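Local coordinates for xyloglucan-specific endo-beta-1,4-glucanase BoGH5A (Bacteroides ovatus, PDB 3ZMR), which cuts the beta-1,4-glucan backbone of xyloglucan internally, with retention of the beta configuration, releasing xyloglucan oligosaccharides, at residues I420-V423 and V424-V428; P453-A456 and A457-A460; H412-S415 and R416-I420; L381-F384 and I385-V389; W437-G440 and Y441-L445. All coordinates share one frame; numbering follows the deposited sequence.

Overall arrangement
All five contacts lie in the catalytic (beta/alpha)8 barrel, each made within one continuous piece of chain; in sequence they run contact 4, 3, 1, 5, 2. Contacts 3 and 1 are successive turns of helix 406-429, share I420 and have centres 12 Å apart. Contact 5 follows strand 433-436 and brings W437 into the sugar-binding cleft; contact 2, whose centre is 11 Å from that of contact 5, starts helix 456-471. Contact 2 is tied to contact 3 through S458 with N417 and R416, and to contact 5 through the carbonyl of L445, linking the substrate loop with two outer helices. Contact 4 stands apart, its centre 29 to 32 Å from those of contacts 2, 3 and 5, ahead of strand 391-396.

Contact 1: I420-V423 and V424-V428; sequences IEYV and VKTCV
Polar contacts centre on the carbonyl of Y422, which accepts two bonds from T426: the backbone N reaches Y422 O at 2.9 Å and the hydroxyl OG1 donates to Y422 O at 2.8 Å. The two donors come from opposite faces of the carbonyl plane. T426 OG1 can fold back because it sits beside its own backbone N, anti to the carbonyl carbon (chi1 -58°). The same hydroxyl also lies over one face of the Y422 ring, with T426 OG1 3.4 Å from Y422 CE2. A further polar link runs through a water that accepts from K425 NZ at 3.1 Å and donates weakly to E421 OE2, whose partner oxygen OE1 faces K464 in a long, weak ion pair. These are i to i+4 links on helix 406-429, which joins strands 391-396 and 433-436 in a beta-alpha-beta unit of the barrel. Among carbon contacts, the extended K425 chain passes obliquely by the Y422 ring, K425 CE lying 3.6 Å from Y422 CE1. On the buried side V423 CG1 meets C427 SG loosely at 4.3 Å. V423 and V424 pack on Y396 and C427 on I393, both of strand 391-396; I420 and V424 also touch helix 456-471, and Y422 and T426 helix 371-379.

Contact 2: P453-A456 and A457-A460; sequences PHNA and ASIA
N455 lays its carboxamide against S458, N455 CG standing 3.6 Å from S458 CB, and caps the first turn of helix 456-471. This is an N-cap: N455 OD1 accepts from the backbone N of S458 at 3.0 Å, the donor standing well above the amide plane, 58° out of it. With CG anti to the backbone N (chi1 -165°), the side chain of N455 folds forward over the helix start, and its OD1 also comes within 3.7 Å of A457 CB. The hydroxyl of S458 is engaged elsewhere, hydrogen-bonded to N417 OD1 and R416 NH1 of helix 406-429, which fastens the beginning of one helix to the flank of the other. Behind the cap the regular helical bonds begin: I459 N meets N455 O at 3.0 Å, and A460 N meets A456 O at 2.8 Å. The loop before the cap is pinned as well, the backbone of H454 and N455 bonding to L445. The apolar contact is made by I459, which packs on L445 and whose CG1 branch lies beside its own backbone N (chi1 -64°). That branch runs back past the N455 carbonyl, I459 CG1 3.4 Å from N455 O, and at its end I459 CD1 touches P453 CB at 3.9 Å.

Contact 3: H412-S415 and R416-I420; sequences HLKS and RNDYI
R416 lays the aliphatic part of its side chain over one face of the H412 ring: R416 CG makes a CH-pi contact 4.1 Å from the H412 ring centroid, toward the rim, and R416 CD approaches H412 NE2 at 3.6 Å. The chain then bends at chi3 (70°), leaving the guanidinium 56° from the ring plane. Its NE and NH2 bond the carbonyls of T399 and P398; NH1, besides its bond to S458, gives to a water in the guanidinium plane, which in turn donates to L413 O at 2.9 Å. The imidazole is itself fixed at both nitrogens, by S354 O and R401 N. N417 continues the helix with a longer bond from its N to L413 O, 3.3 Å, while its side chain turns to helix 456-471. D418 points back at the previous turn and makes an i to i+4 salt bridge, K414 NZ meeting the syn lone pair of D418 OD2 at 2.8 Å; a bend at chi4 (-64°) turns the ammonium to the carboxylate. Y419 keeps the backbone pattern, its N 2.9 Å from S415 O, but sends its ring away to W356 and F343. Helix 406-429 is the outer helix of the beta-alpha-beta unit between strands 391-396 and 433-436 of the (beta/alpha)8 barrel.

Contact 4: L381-F384 and I385-V389; sequences LNVF and INNNV
F384 and V389 make the tight part of this contact. The carbonyl of F384 accepts the backbone N of V389 at 2.9 Å, the donor standing 40° above the carbonyl plane. That bond and the one from N388 N to I385 O, also 2.9 Å, are the pair that defines a Schellman motif; N388, with positive phi, is its C-prime residue and turns the chain out of helix 382-386. Beside the motif the two side chains make an ordinary apolar touch, F384 CB to V389 CB at 4.2 Å. F384 CG lies beside its own backbone N (chi1 -61°), which sends the ring inward, and V383 CG1 sits 3.7 Å above one face of the F384 ring, toward the rim. The solvent side is looser and carries the exposed asparagines N382, N386 and N387. N386 N bonds N382 O at 2.8 Å, but the next turn frays: N387 N shares itself between V383 O and F384 O, both bonds weak, and N387 ND2 stands 3.2 Å from V383 O. The bond from I385 N to L381 O, at the start of the segment, is also weak, though both residues are packed from below the helix by the barrel. There L381, F384 and I385 rest on V391 of strand 391-396, the next barrel strand. F384 also packs on A316 and L381 on V313 of helix 313-319, while I385 and N388 meet M116 of helix 115-122.

Contact 5: W437-G440 and Y441-L445; sequences WDAG and YTEKL. With GLC (alpha-D-glucopyranose), chain L; BGC (beta-D-glucopyranose), chain C.
E443 turns its carboxylate back under the backbone of A439 to Y441, and D438 reaches the other way to L445, so two acids hold the loop that follows strand 433-436 of the barrel. E443 OE2 accepts from A439 N at 2.8 Å and from Y441 N at 3.0 Å, the two donors lying on opposite faces of the carboxylate: the first well above its plane, the second on the syn side and closer to it. CG of E443 is wedged between its own backbone N and carbonyl carbon (chi1 79°), and the bend at chi2 (-56°) folds the acid inward. D438 is split between its oxygens. OD1 takes G440 N nearly end-on, forming an Asx turn, and also has a salt bridge to R448; D438 OD2 takes L445 N at 2.8 Å from above the carboxylate plane. D438 OD1 and E443 OE2 are 4.4 Å apart, a like-charge approach that the surrounding N-H groups and R448 probably ease. K444 crosses D438, K444 CB lying 3.6 Å from D438 OD1. The lysine then runs out extended beside the G440 carbonyl. Residues Y441 to K444 form a type I beta turn. W437, a substrate-binding residue, presents one indole face to the sugar, and its NE1 bonds O2 of another glucose unit. C3 of the glucose, modelled as both alpha and beta anomers, stands over that face toward its rim, and W437 CZ2 is 3.4 Å from O4 of the alpha anomer.

Contact 1: I420-V423 and V424-V428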
# COMPACT_ATOMS: atom_id res chain seq x y z
N ILE A 420 -7.77 11.74 -18.34
CA ILE A 420 -8.56 11.37 -17.18
C ILE A 420 -9.56 10.29 -17.52
O ILE A 420 -9.65 9.25 -16.84
CB ILE A 420 -9.26 12.60 -16.54
CG1 ILE A 420 -8.23 13.51 -15.86
CG2 ILE A 420 -10.32 12.16 -15.53
CD1 ILE A 420 -8.74 14.88 -15.47
N GLU A 421 -10.35 10.51 -18.57
CA GLU A 421 -11.33 9.53 -19.00
C GLU A 421 -10.66 8.21 -19.33
O GLU A 421 -11.17 7.14 -18.97
CB GLU A 421 -12.09 10.04 -20.22
CG GLU A 421 -13.15 9.08 -20.74
CD GLU A 421 -13.70 9.45 -22.11
OE1 GLU A 421 -13.77 10.66 -22.45
OE2 GLU A 421 -14.10 8.50 -22.83
N TYR A 422 -9.52 8.28 -20.01
CA TYR A 422 -8.84 7.06 -20.49
C TYR A 422 -8.30 6.26 -19.29
O TYR A 422 -8.45 5.02 -19.21
CB TYR A 422 -7.71 7.35 -21.49
CG TYR A 422 -7.26 6.09 -22.21
CD1 TYR A 422 -7.98 5.61 -23.29
CD2 TYR A 422 -6.19 5.36 -21.74
CE1 TYR A 422 -7.60 4.43 -23.90
CE2 TYR A 422 -5.80 4.18 -22.33
CZ TYR A 422 -6.51 3.72 -23.41
OH TYR A 422 -6.13 2.53 -24.01
N VAL A 423 -7.66 6.95 -18.37
CA VAL A 423 -7.14 6.26 -17.17
C VAL A 423 -8.30 5.59 -16.40
O VAL A 423 -8.21 4.42 -16.02
CB VAL A 423 -6.35 7.21 -16.26
CG1 VAL A 423 -6.09 6.58 -14.90
CG2 VAL A 423 -5.07 7.60 -16.98
N VAL A 424 -9.36 6.33 -16.18
CA VAL A 424 -10.53 5.83 -15.44
C VAL A 424 -11.13 4.61 -16.13
O VAL A 424 -11.34 3.58 -15.52
CB VAL A 424 -11.58 6.91 -15.15
CG1 VAL A 424 -12.87 6.32 -14.55
CG2 VAL A 424 -10.99 7.92 -14.18
N LYS A 425 -11.40 4.73 -17.42
CA LYS A 425 -11.97 3.59 -18.18
C LYS A 425 -11.05 2.38 -18.12
O LYS A 425 -11.52 1.23 -18.04
CB LYS A 425 -12.37 3.97 -19.63
CG LYS A 425 -11.38 3.71 -20.74
CD LYS A 425 -11.99 4.12 -22.09
CE LYS A 425 -11.09 3.78 -23.26
NZ LYS A 425 -11.59 4.38 -24.54
N THR A 426 -9.74 2.59 -18.21
CA THR A 426 -8.79 1.49 -18.16
C THR A 426 -8.79 0.84 -16.77
O THR A 426 -8.74 -0.38 -16.63
CB THR A 426 -7.38 1.97 -18.56
OG1 THR A 426 -7.46 2.52 -19.88
CG2 THR A 426 -6.38 0.82 -18.59
N CYS A 427 -8.88 1.65 -15.74
CA CYS A 427 -9.03 1.09 -14.38
C CYS A 427 -10.29 0.24 -14.25
O CYS A 427 -10.25 -0.87 -13.73
CB CYS A 427 -9.04 2.21 -13.34
SG CYS A 427 -7.43 2.99 -13.03
N VAL A 428 -11.42 0.77 -14.70
CA VAL A 428 -12.70 0.04 -14.66
C VAL A 428 -12.58 -1.32 -15.38
O VAL A 428 -12.99 -2.37 -14.82
CB VAL A 428 -13.88 0.83 -15.26
CG1 VAL A 428 -15.14 -0.05 -15.33
CG2 VAL A 428 -14.13 2.10 -14.46
O HOH W 1 -11.40 7.17 -23.27

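Contact 2: P453-A456 and A457-A460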
# COMPACT_ATOMS: atom_id res chain seq x y z
N PRO A 453 -18.95 22.10 -7.28
CA PRO A 453 -18.02 21.75 -8.33
C PRO A 453 -17.22 22.93 -8.86
O PRO A 453 -17.76 24.01 -9.11
CB PRO A 453 -18.91 21.16 -9.41
CG PRO A 453 -20.11 20.63 -8.70
CD PRO A 453 -20.32 21.64 -7.60
N HIS A 454 -15.93 22.71 -8.99
CA HIS A 454 -14.99 23.66 -9.57
C HIS A 454 -14.69 23.35 -11.01
O HIS A 454 -14.59 24.27 -11.85
CB HIS A 454 -13.68 23.68 -8.77
CG HIS A 454 -12.61 24.54 -9.38
ND1 HIS A 454 -12.62 25.92 -9.28
CD2 HIS A 454 -11.55 24.21 -10.15
CE1 HIS A 454 -11.58 26.40 -9.96
NE2 HIS A 454 -10.92 25.39 -10.49
N ASN A 455 -14.51 22.08 -11.34
CA ASN A 455 -14.19 21.69 -12.69
C ASN A 455 -15.18 20.64 -13.19
O ASN A 455 -14.91 19.45 -13.19
CB ASN A 455 -12.74 21.23 -12.82
CG ASN A 455 -12.28 21.17 -14.27
OD1 ASN A 455 -13.08 20.96 -15.19
ND2 ASN A 455 -11.01 21.38 -14.48
N ALA A 456 -16.35 21.12 -13.57
CA ALA A 456 -17.41 20.24 -14.06
C ALA A 456 -16.95 19.38 -15.22
O ALA A 456 -17.33 18.21 -15.32
CB ALA A 456 -18.62 21.07 -14.45
N ALA A 457 -16.13 19.92 -16.11
CA ALA A 457 -15.68 19.18 -17.29
C ALA A 457 -14.80 17.97 -16.90
O ALA A 457 -14.94 16.89 -17.45
CB ALA A 457 -14.95 20.09 -18.30
N SER A 458 -13.92 18.17 -15.93
CA SER A 458 -13.06 17.08 -15.47
C SER A 458 -13.83 16.05 -14.61
O SER A 458 -13.58 14.84 -14.74
CB SER A 458 -11.87 17.62 -14.72
OG SER A 458 -11.05 18.41 -15.55
N ILE A 459 -14.77 16.51 -13.79
CA ILE A 459 -15.68 15.58 -13.09
C ILE A 459 -16.41 14.74 -14.13
O ILE A 459 -16.52 13.49 -14.01
CB ILE A 459 -16.68 16.30 -12.17
CG1 ILE A 459 -15.94 17.01 -11.03
CG2 ILE A 459 -17.70 15.29 -11.63
CD1 ILE A 459 -16.79 17.97 -10.24
N ALA A 460 -16.93 15.40 -15.17
CA ALA A 460 -17.66 14.69 -16.24
C ALA A 460 -16.77 13.67 -16.96
O ALA A 460 -17.24 12.59 -17.36
CB ALA A 460 -18.28 15.66 -17.22

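Contact 3: H412-S415 and R416-I420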
# COMPACT_ATOMS: atom_id res chain seq x y z
N HIS A 412 -4.63 21.75 -24.21
CA HIS A 412 -4.19 21.25 -22.91
C HIS A 412 -5.43 20.82 -22.10
O HIS A 412 -5.44 19.74 -21.49
CB HIS A 412 -3.35 22.28 -22.15
CG HIS A 412 -3.09 21.94 -20.71
ND1 HIS A 412 -2.33 20.84 -20.35
CD2 HIS A 412 -3.50 22.52 -19.56
CE1 HIS A 412 -2.27 20.79 -19.02
NE2 HIS A 412 -2.98 21.78 -18.52
N LEU A 413 -6.44 21.68 -22.05
CA LEU A 413 -7.63 21.38 -21.25
C LEU A 413 -8.28 20.10 -21.77
O LEU A 413 -8.68 19.24 -20.98
CB LEU A 413 -8.63 22.54 -21.28
CG LEU A 413 -8.17 23.81 -20.55
CD1 LEU A 413 -9.17 24.92 -20.83
CD2 LEU A 413 -8.02 23.57 -19.06
N LYS A 414 -8.39 19.98 -23.09
CA LYS A 414 -8.95 18.79 -23.73
C LYS A 414 -8.11 17.56 -23.42
O LYS A 414 -8.66 16.51 -23.07
CB LYS A 414 -9.07 18.97 -25.26
CG LYS A 414 -9.59 17.73 -25.98
CD LYS A 414 -9.76 17.91 -27.49
CE LYS A 414 -10.71 16.87 -28.06
NZ LYS A 414 -10.16 15.49 -27.92
N SER A 415 -6.81 17.70 -23.52
CA SER A 415 -5.87 16.60 -23.28
C SER A 415 -6.06 16.08 -21.86
O SER A 415 -6.02 14.87 -21.65
CB SER A 415 -4.44 17.09 -23.45
OG SER A 415 -4.09 17.23 -24.83
N ARG A 416 -6.15 16.97 -20.88
CA ARG A 416 -6.34 16.54 -19.48
C ARG A 416 -7.57 15.67 -19.38
O ARG A 416 -7.57 14.60 -18.73
CB ARG A 416 -6.51 17.69 -18.49
CG ARG A 416 -5.32 18.60 -18.37
CD ARG A 416 -5.64 19.68 -17.36
NE ARG A 416 -5.72 19.15 -15.98
CZ ARG A 416 -6.85 18.92 -15.32
NH1 ARG A 416 -8.05 19.19 -15.83
NH2 ARG A 416 -6.76 18.38 -14.09
N ASN A 417 -8.67 16.12 -19.95
CA ASN A 417 -9.94 15.38 -19.84
C ASN A 417 -9.95 14.07 -20.63
O ASN A 417 -10.49 13.06 -20.17
CB ASN A 417 -11.11 16.30 -20.16
CG ASN A 417 -11.28 17.35 -19.10
OD1 ASN A 417 -10.97 17.11 -17.90
ND2 ASN A 417 -11.72 18.53 -19.50
N ASP A 418 -9.28 14.04 -21.77
CA ASP A 418 -9.11 12.81 -22.56
C ASP A 418 -8.31 11.80 -21.72
O ASP A 418 -8.63 10.61 -21.65
CB ASP A 418 -8.39 13.10 -23.90
CG ASP A 418 -9.25 13.85 -24.89
OD1 ASP A 418 -10.50 13.98 -24.68
OD2 ASP A 418 -8.66 14.30 -25.90
N TYR A 419 -7.24 12.29 -21.10
CA TYR A 419 -6.34 11.47 -20.29
C TYR A 419 -7.08 10.88 -19.06
O TYR A 419 -7.02 9.69 -18.78
CB TYR A 419 -5.12 12.31 -19.81
CG TYR A 419 -4.22 11.57 -18.86
CD1 TYR A 419 -3.21 10.76 -19.33
CD2 TYR A 419 -4.39 11.68 -17.49
CE1 TYR A 419 -2.40 10.05 -18.49
CE2 TYR A 419 -3.54 11.02 -16.62
CZ TYR A 419 -2.54 10.20 -17.11
OH TYR A 419 -1.74 9.47 -16.24
N ILE A 420 -7.77 11.74 -18.34
CA ILE A 420 -8.56 11.37 -17.18
C ILE A 420 -9.56 10.29 -17.52
O ILE A 420 -9.65 9.25 -16.84
CB ILE A 420 -9.26 12.60 -16.54
CG1 ILE A 420 -8.23 13.51 -15.86
CG2 ILE A 420 -10.32 12.16 -15.53
CD1 ILE A 420 -8.74 14.88 -15.47
O HOH W 2 -8.97 20.23 -18.30

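Contact 4: L381-F384 and I385-V389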
# COMPACT_ATOMS: atom_id res chain seq x y z
N LEU A 381 -1.55 -5.36 -13.69
CA LEU A 381 -2.11 -5.58 -12.34
C LEU A 381 -3.14 -6.71 -12.26
O LEU A 381 -3.56 -7.09 -11.17
CB LEU A 381 -2.69 -4.29 -11.79
CG LEU A 381 -1.63 -3.20 -11.51
CD1 LEU A 381 -2.35 -1.85 -11.37
CD2 LEU A 381 -0.85 -3.57 -10.26
N ASN A 382 -3.48 -7.28 -13.42
CA ASN A 382 -4.37 -8.46 -13.48
C ASN A 382 -3.85 -9.63 -12.66
O ASN A 382 -4.64 -10.43 -12.18
CB ASN A 382 -4.75 -8.85 -14.93
CG ASN A 382 -3.62 -9.44 -15.79
OD1 ASN A 382 -2.47 -9.55 -15.43
ND2 ASN A 382 -4.01 -9.84 -17.01
N VAL A 383 -2.54 -9.71 -12.47
CA VAL A 383 -1.96 -10.78 -11.64
C VAL A 383 -2.51 -10.72 -10.20
O VAL A 383 -2.77 -11.75 -9.58
CB VAL A 383 -0.42 -10.78 -11.68
CG1 VAL A 383 0.18 -9.54 -11.05
CG2 VAL A 383 0.13 -12.02 -11.01
N PHE A 384 -2.71 -9.51 -9.69
CA PHE A 384 -3.33 -9.34 -8.38
C PHE A 384 -4.82 -9.63 -8.39
O PHE A 384 -5.31 -10.41 -7.56
CB PHE A 384 -3.02 -7.92 -7.82
CG PHE A 384 -1.55 -7.71 -7.64
CD1 PHE A 384 -0.88 -8.37 -6.64
CD2 PHE A 384 -0.83 -6.91 -8.50
CE1 PHE A 384 0.49 -8.27 -6.51
CE2 PHE A 384 0.55 -6.80 -8.36
CZ PHE A 384 1.20 -7.45 -7.35
N ILE A 385 -5.52 -9.07 -9.38
CA ILE A 385 -6.97 -9.21 -9.45
C ILE A 385 -7.33 -10.71 -9.54
O ILE A 385 -8.23 -11.19 -8.85
CB ILE A 385 -7.57 -8.42 -10.64
CG1 ILE A 385 -7.25 -6.91 -10.49
CG2 ILE A 385 -9.07 -8.68 -10.80
CD1 ILE A 385 -7.80 -6.29 -9.22
N ASN A 386 -6.60 -11.43 -10.37
CA ASN A 386 -6.85 -12.88 -10.57
C ASN A 386 -6.44 -13.73 -9.37
O ASN A 386 -6.93 -14.85 -9.20
CB ASN A 386 -6.17 -13.38 -11.84
CG ASN A 386 -6.85 -12.89 -13.10
OD1 ASN A 386 -8.07 -12.65 -13.12
ND2 ASN A 386 -6.07 -12.74 -14.18
N ASN A 387 -5.58 -13.18 -8.51
CA ASN A 387 -5.26 -13.74 -7.21
C ASN A 387 -6.18 -13.28 -6.09
O ASN A 387 -5.88 -13.49 -4.90
CB ASN A 387 -3.78 -13.52 -6.87
CG ASN A 387 -2.86 -14.57 -7.49
OD1 ASN A 387 -3.23 -15.73 -7.59
ND2 ASN A 387 -1.64 -14.17 -7.82
N ASN A 388 -7.31 -12.65 -6.46
CA ASN A 388 -8.31 -12.18 -5.49
C ASN A 388 -7.78 -11.08 -4.56
O ASN A 388 -8.28 -10.92 -3.45
CB ASN A 388 -8.89 -13.36 -4.67
CG ASN A 388 -10.25 -13.08 -4.08
OD1 ASN A 388 -11.07 -12.32 -4.60
ND2 ASN A 388 -10.51 -13.72 -2.94
N VAL A 389 -6.84 -10.29 -5.08
CA VAL A 389 -6.29 -9.13 -4.35
C VAL A 389 -6.70 -7.87 -5.10
O VAL A 389 -6.23 -7.64 -6.25
CB VAL A 389 -4.77 -9.20 -4.24
CG1 VAL A 389 -4.23 -7.95 -3.54
CG2 VAL A 389 -4.34 -10.46 -3.50

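Contact 5: W437-G440 and Y441-L445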
# COMPACT_ATOMS: atom_id res chain seq x y z
N TRP A 437 -6.30 12.75 -7.83
CA TRP A 437 -5.47 13.62 -7.00
C TRP A 437 -5.97 15.06 -7.07
O TRP A 437 -5.70 15.79 -8.02
CB TRP A 437 -3.98 13.55 -7.39
CG TRP A 437 -3.16 14.37 -6.45
CD1 TRP A 437 -2.50 15.54 -6.75
CD2 TRP A 437 -2.92 14.14 -5.04
NE1 TRP A 437 -1.88 16.01 -5.64
CE2 TRP A 437 -2.12 15.21 -4.57
CE3 TRP A 437 -3.31 13.17 -4.16
CZ2 TRP A 437 -1.69 15.32 -3.23
CZ3 TRP A 437 -2.89 13.27 -2.82
CH2 TRP A 437 -2.08 14.32 -2.37
N ASP A 438 -6.71 15.46 -6.05
CA ASP A 438 -7.20 16.83 -5.86
C ASP A 438 -6.39 17.40 -4.72
O ASP A 438 -6.46 16.91 -3.59
CB ASP A 438 -8.69 16.83 -5.58
CG ASP A 438 -9.26 18.21 -5.28
OD1 ASP A 438 -8.61 18.99 -4.54
OD2 ASP A 438 -10.43 18.45 -5.69
N ALA A 439 -5.61 18.44 -5.02
CA ALA A 439 -4.74 19.09 -4.00
C ALA A 439 -5.24 20.49 -3.66
O ALA A 439 -4.55 21.25 -2.97
CB ALA A 439 -3.30 19.14 -4.47
N GLY A 440 -6.45 20.82 -4.12
CA GLY A 440 -7.03 22.16 -3.88
C GLY A 440 -6.43 23.31 -4.66
O GLY A 440 -6.69 24.48 -4.34
N TYR A 441 -5.63 22.98 -5.67
CA TYR A 441 -4.97 23.98 -6.52
C TYR A 441 -5.64 23.92 -7.91
O TYR A 441 -6.85 23.64 -8.01
CB TYR A 441 -3.43 23.77 -6.52
CG TYR A 441 -2.63 24.84 -7.22
CD1 TYR A 441 -2.78 26.17 -6.88
CD2 TYR A 441 -1.72 24.51 -8.23
CE1 TYR A 441 -2.05 27.17 -7.52
CE2 TYR A 441 -1.01 25.50 -8.90
CZ TYR A 441 -1.17 26.82 -8.52
OH TYR A 441 -0.48 27.79 -9.21
N THR A 442 -4.92 24.19 -8.99
CA THR A 442 -5.60 24.31 -10.28
C THR A 442 -6.23 23.02 -10.81
O THR A 442 -7.16 23.05 -11.61
CB THR A 442 -4.65 24.83 -11.37
OG1 THR A 442 -3.56 23.93 -11.52
CG2 THR A 442 -4.15 26.22 -11.01
N GLU A 443 -5.72 21.90 -10.31
CA GLU A 443 -6.23 20.56 -10.65
C GLU A 443 -7.47 20.15 -9.85
O GLU A 443 -8.03 19.06 -10.07
CB GLU A 443 -5.13 19.52 -10.44
CG GLU A 443 -4.91 19.10 -8.98
CD GLU A 443 -4.62 20.27 -8.05
OE1 GLU A 443 -3.74 21.12 -8.38
OE2 GLU A 443 -5.26 20.35 -6.98
N LYS A 444 -7.94 21.00 -8.94
CA LYS A 444 -8.99 20.59 -8.02
C LYS A 444 -10.34 20.36 -8.74
O LYS A 444 -10.64 20.98 -9.79
CB LYS A 444 -9.13 21.61 -6.88
CG LYS A 444 -9.88 22.88 -7.28
CD LYS A 444 -9.69 23.98 -6.24
CE LYS A 444 -10.54 25.19 -6.61
NZ LYS A 444 -10.33 26.32 -5.67
N LEU A 445 -11.16 19.46 -8.17
CA LEU A 445 -12.48 19.21 -8.73
C LEU A 445 -13.57 20.03 -8.07
O LEU A 445 -14.61 20.30 -8.67
CB LEU A 445 -12.83 17.73 -8.66
CG LEU A 445 -11.88 16.79 -9.38
CD1 LEU A 445 -12.39 15.37 -9.16
CD2 LEU A 445 -11.74 17.11 -10.88
C1 GLC L . 2.35 11.32 -4.97
C2 GLC L . 2.38 11.81 -3.53
C3 GLC L . 1.69 13.16 -3.37
C4 GLC L . 2.33 14.12 -4.38
C5 GLC L . 2.37 13.48 -5.78
C6 GLC L . 2.97 14.37 -6.86
O2 GLC L . 1.82 10.82 -2.71
O3 GLC L . 1.75 13.64 -2.00
O4 GLC L . 1.51 15.26 -4.40
O5 GLC L . 3.06 12.25 -5.74
O6 GLC L . 1.90 15.10 -7.43
C2 BGC C . 2.51 11.65 -3.46
C3 BGC C . 1.78 13.01 -3.43
C4 BGC C . 2.29 13.96 -4.50
C5 BGC C . 2.18 13.17 -5.81
C6 BGC C . 2.58 14.02 -7.00
C1 BGC C . 2.69 10.99 -4.83
O2 BGC C . 1.83 10.74 -2.59
O3 BGC C . 1.97 13.60 -2.12
O4 BGC C . 1.53 15.20 -4.47
O5 BGC C . 3.03 12.00 -5.78
O6 BGC C . 3.82 14.66 -6.67
O HOH W 3 -7.54 26.82 -5.67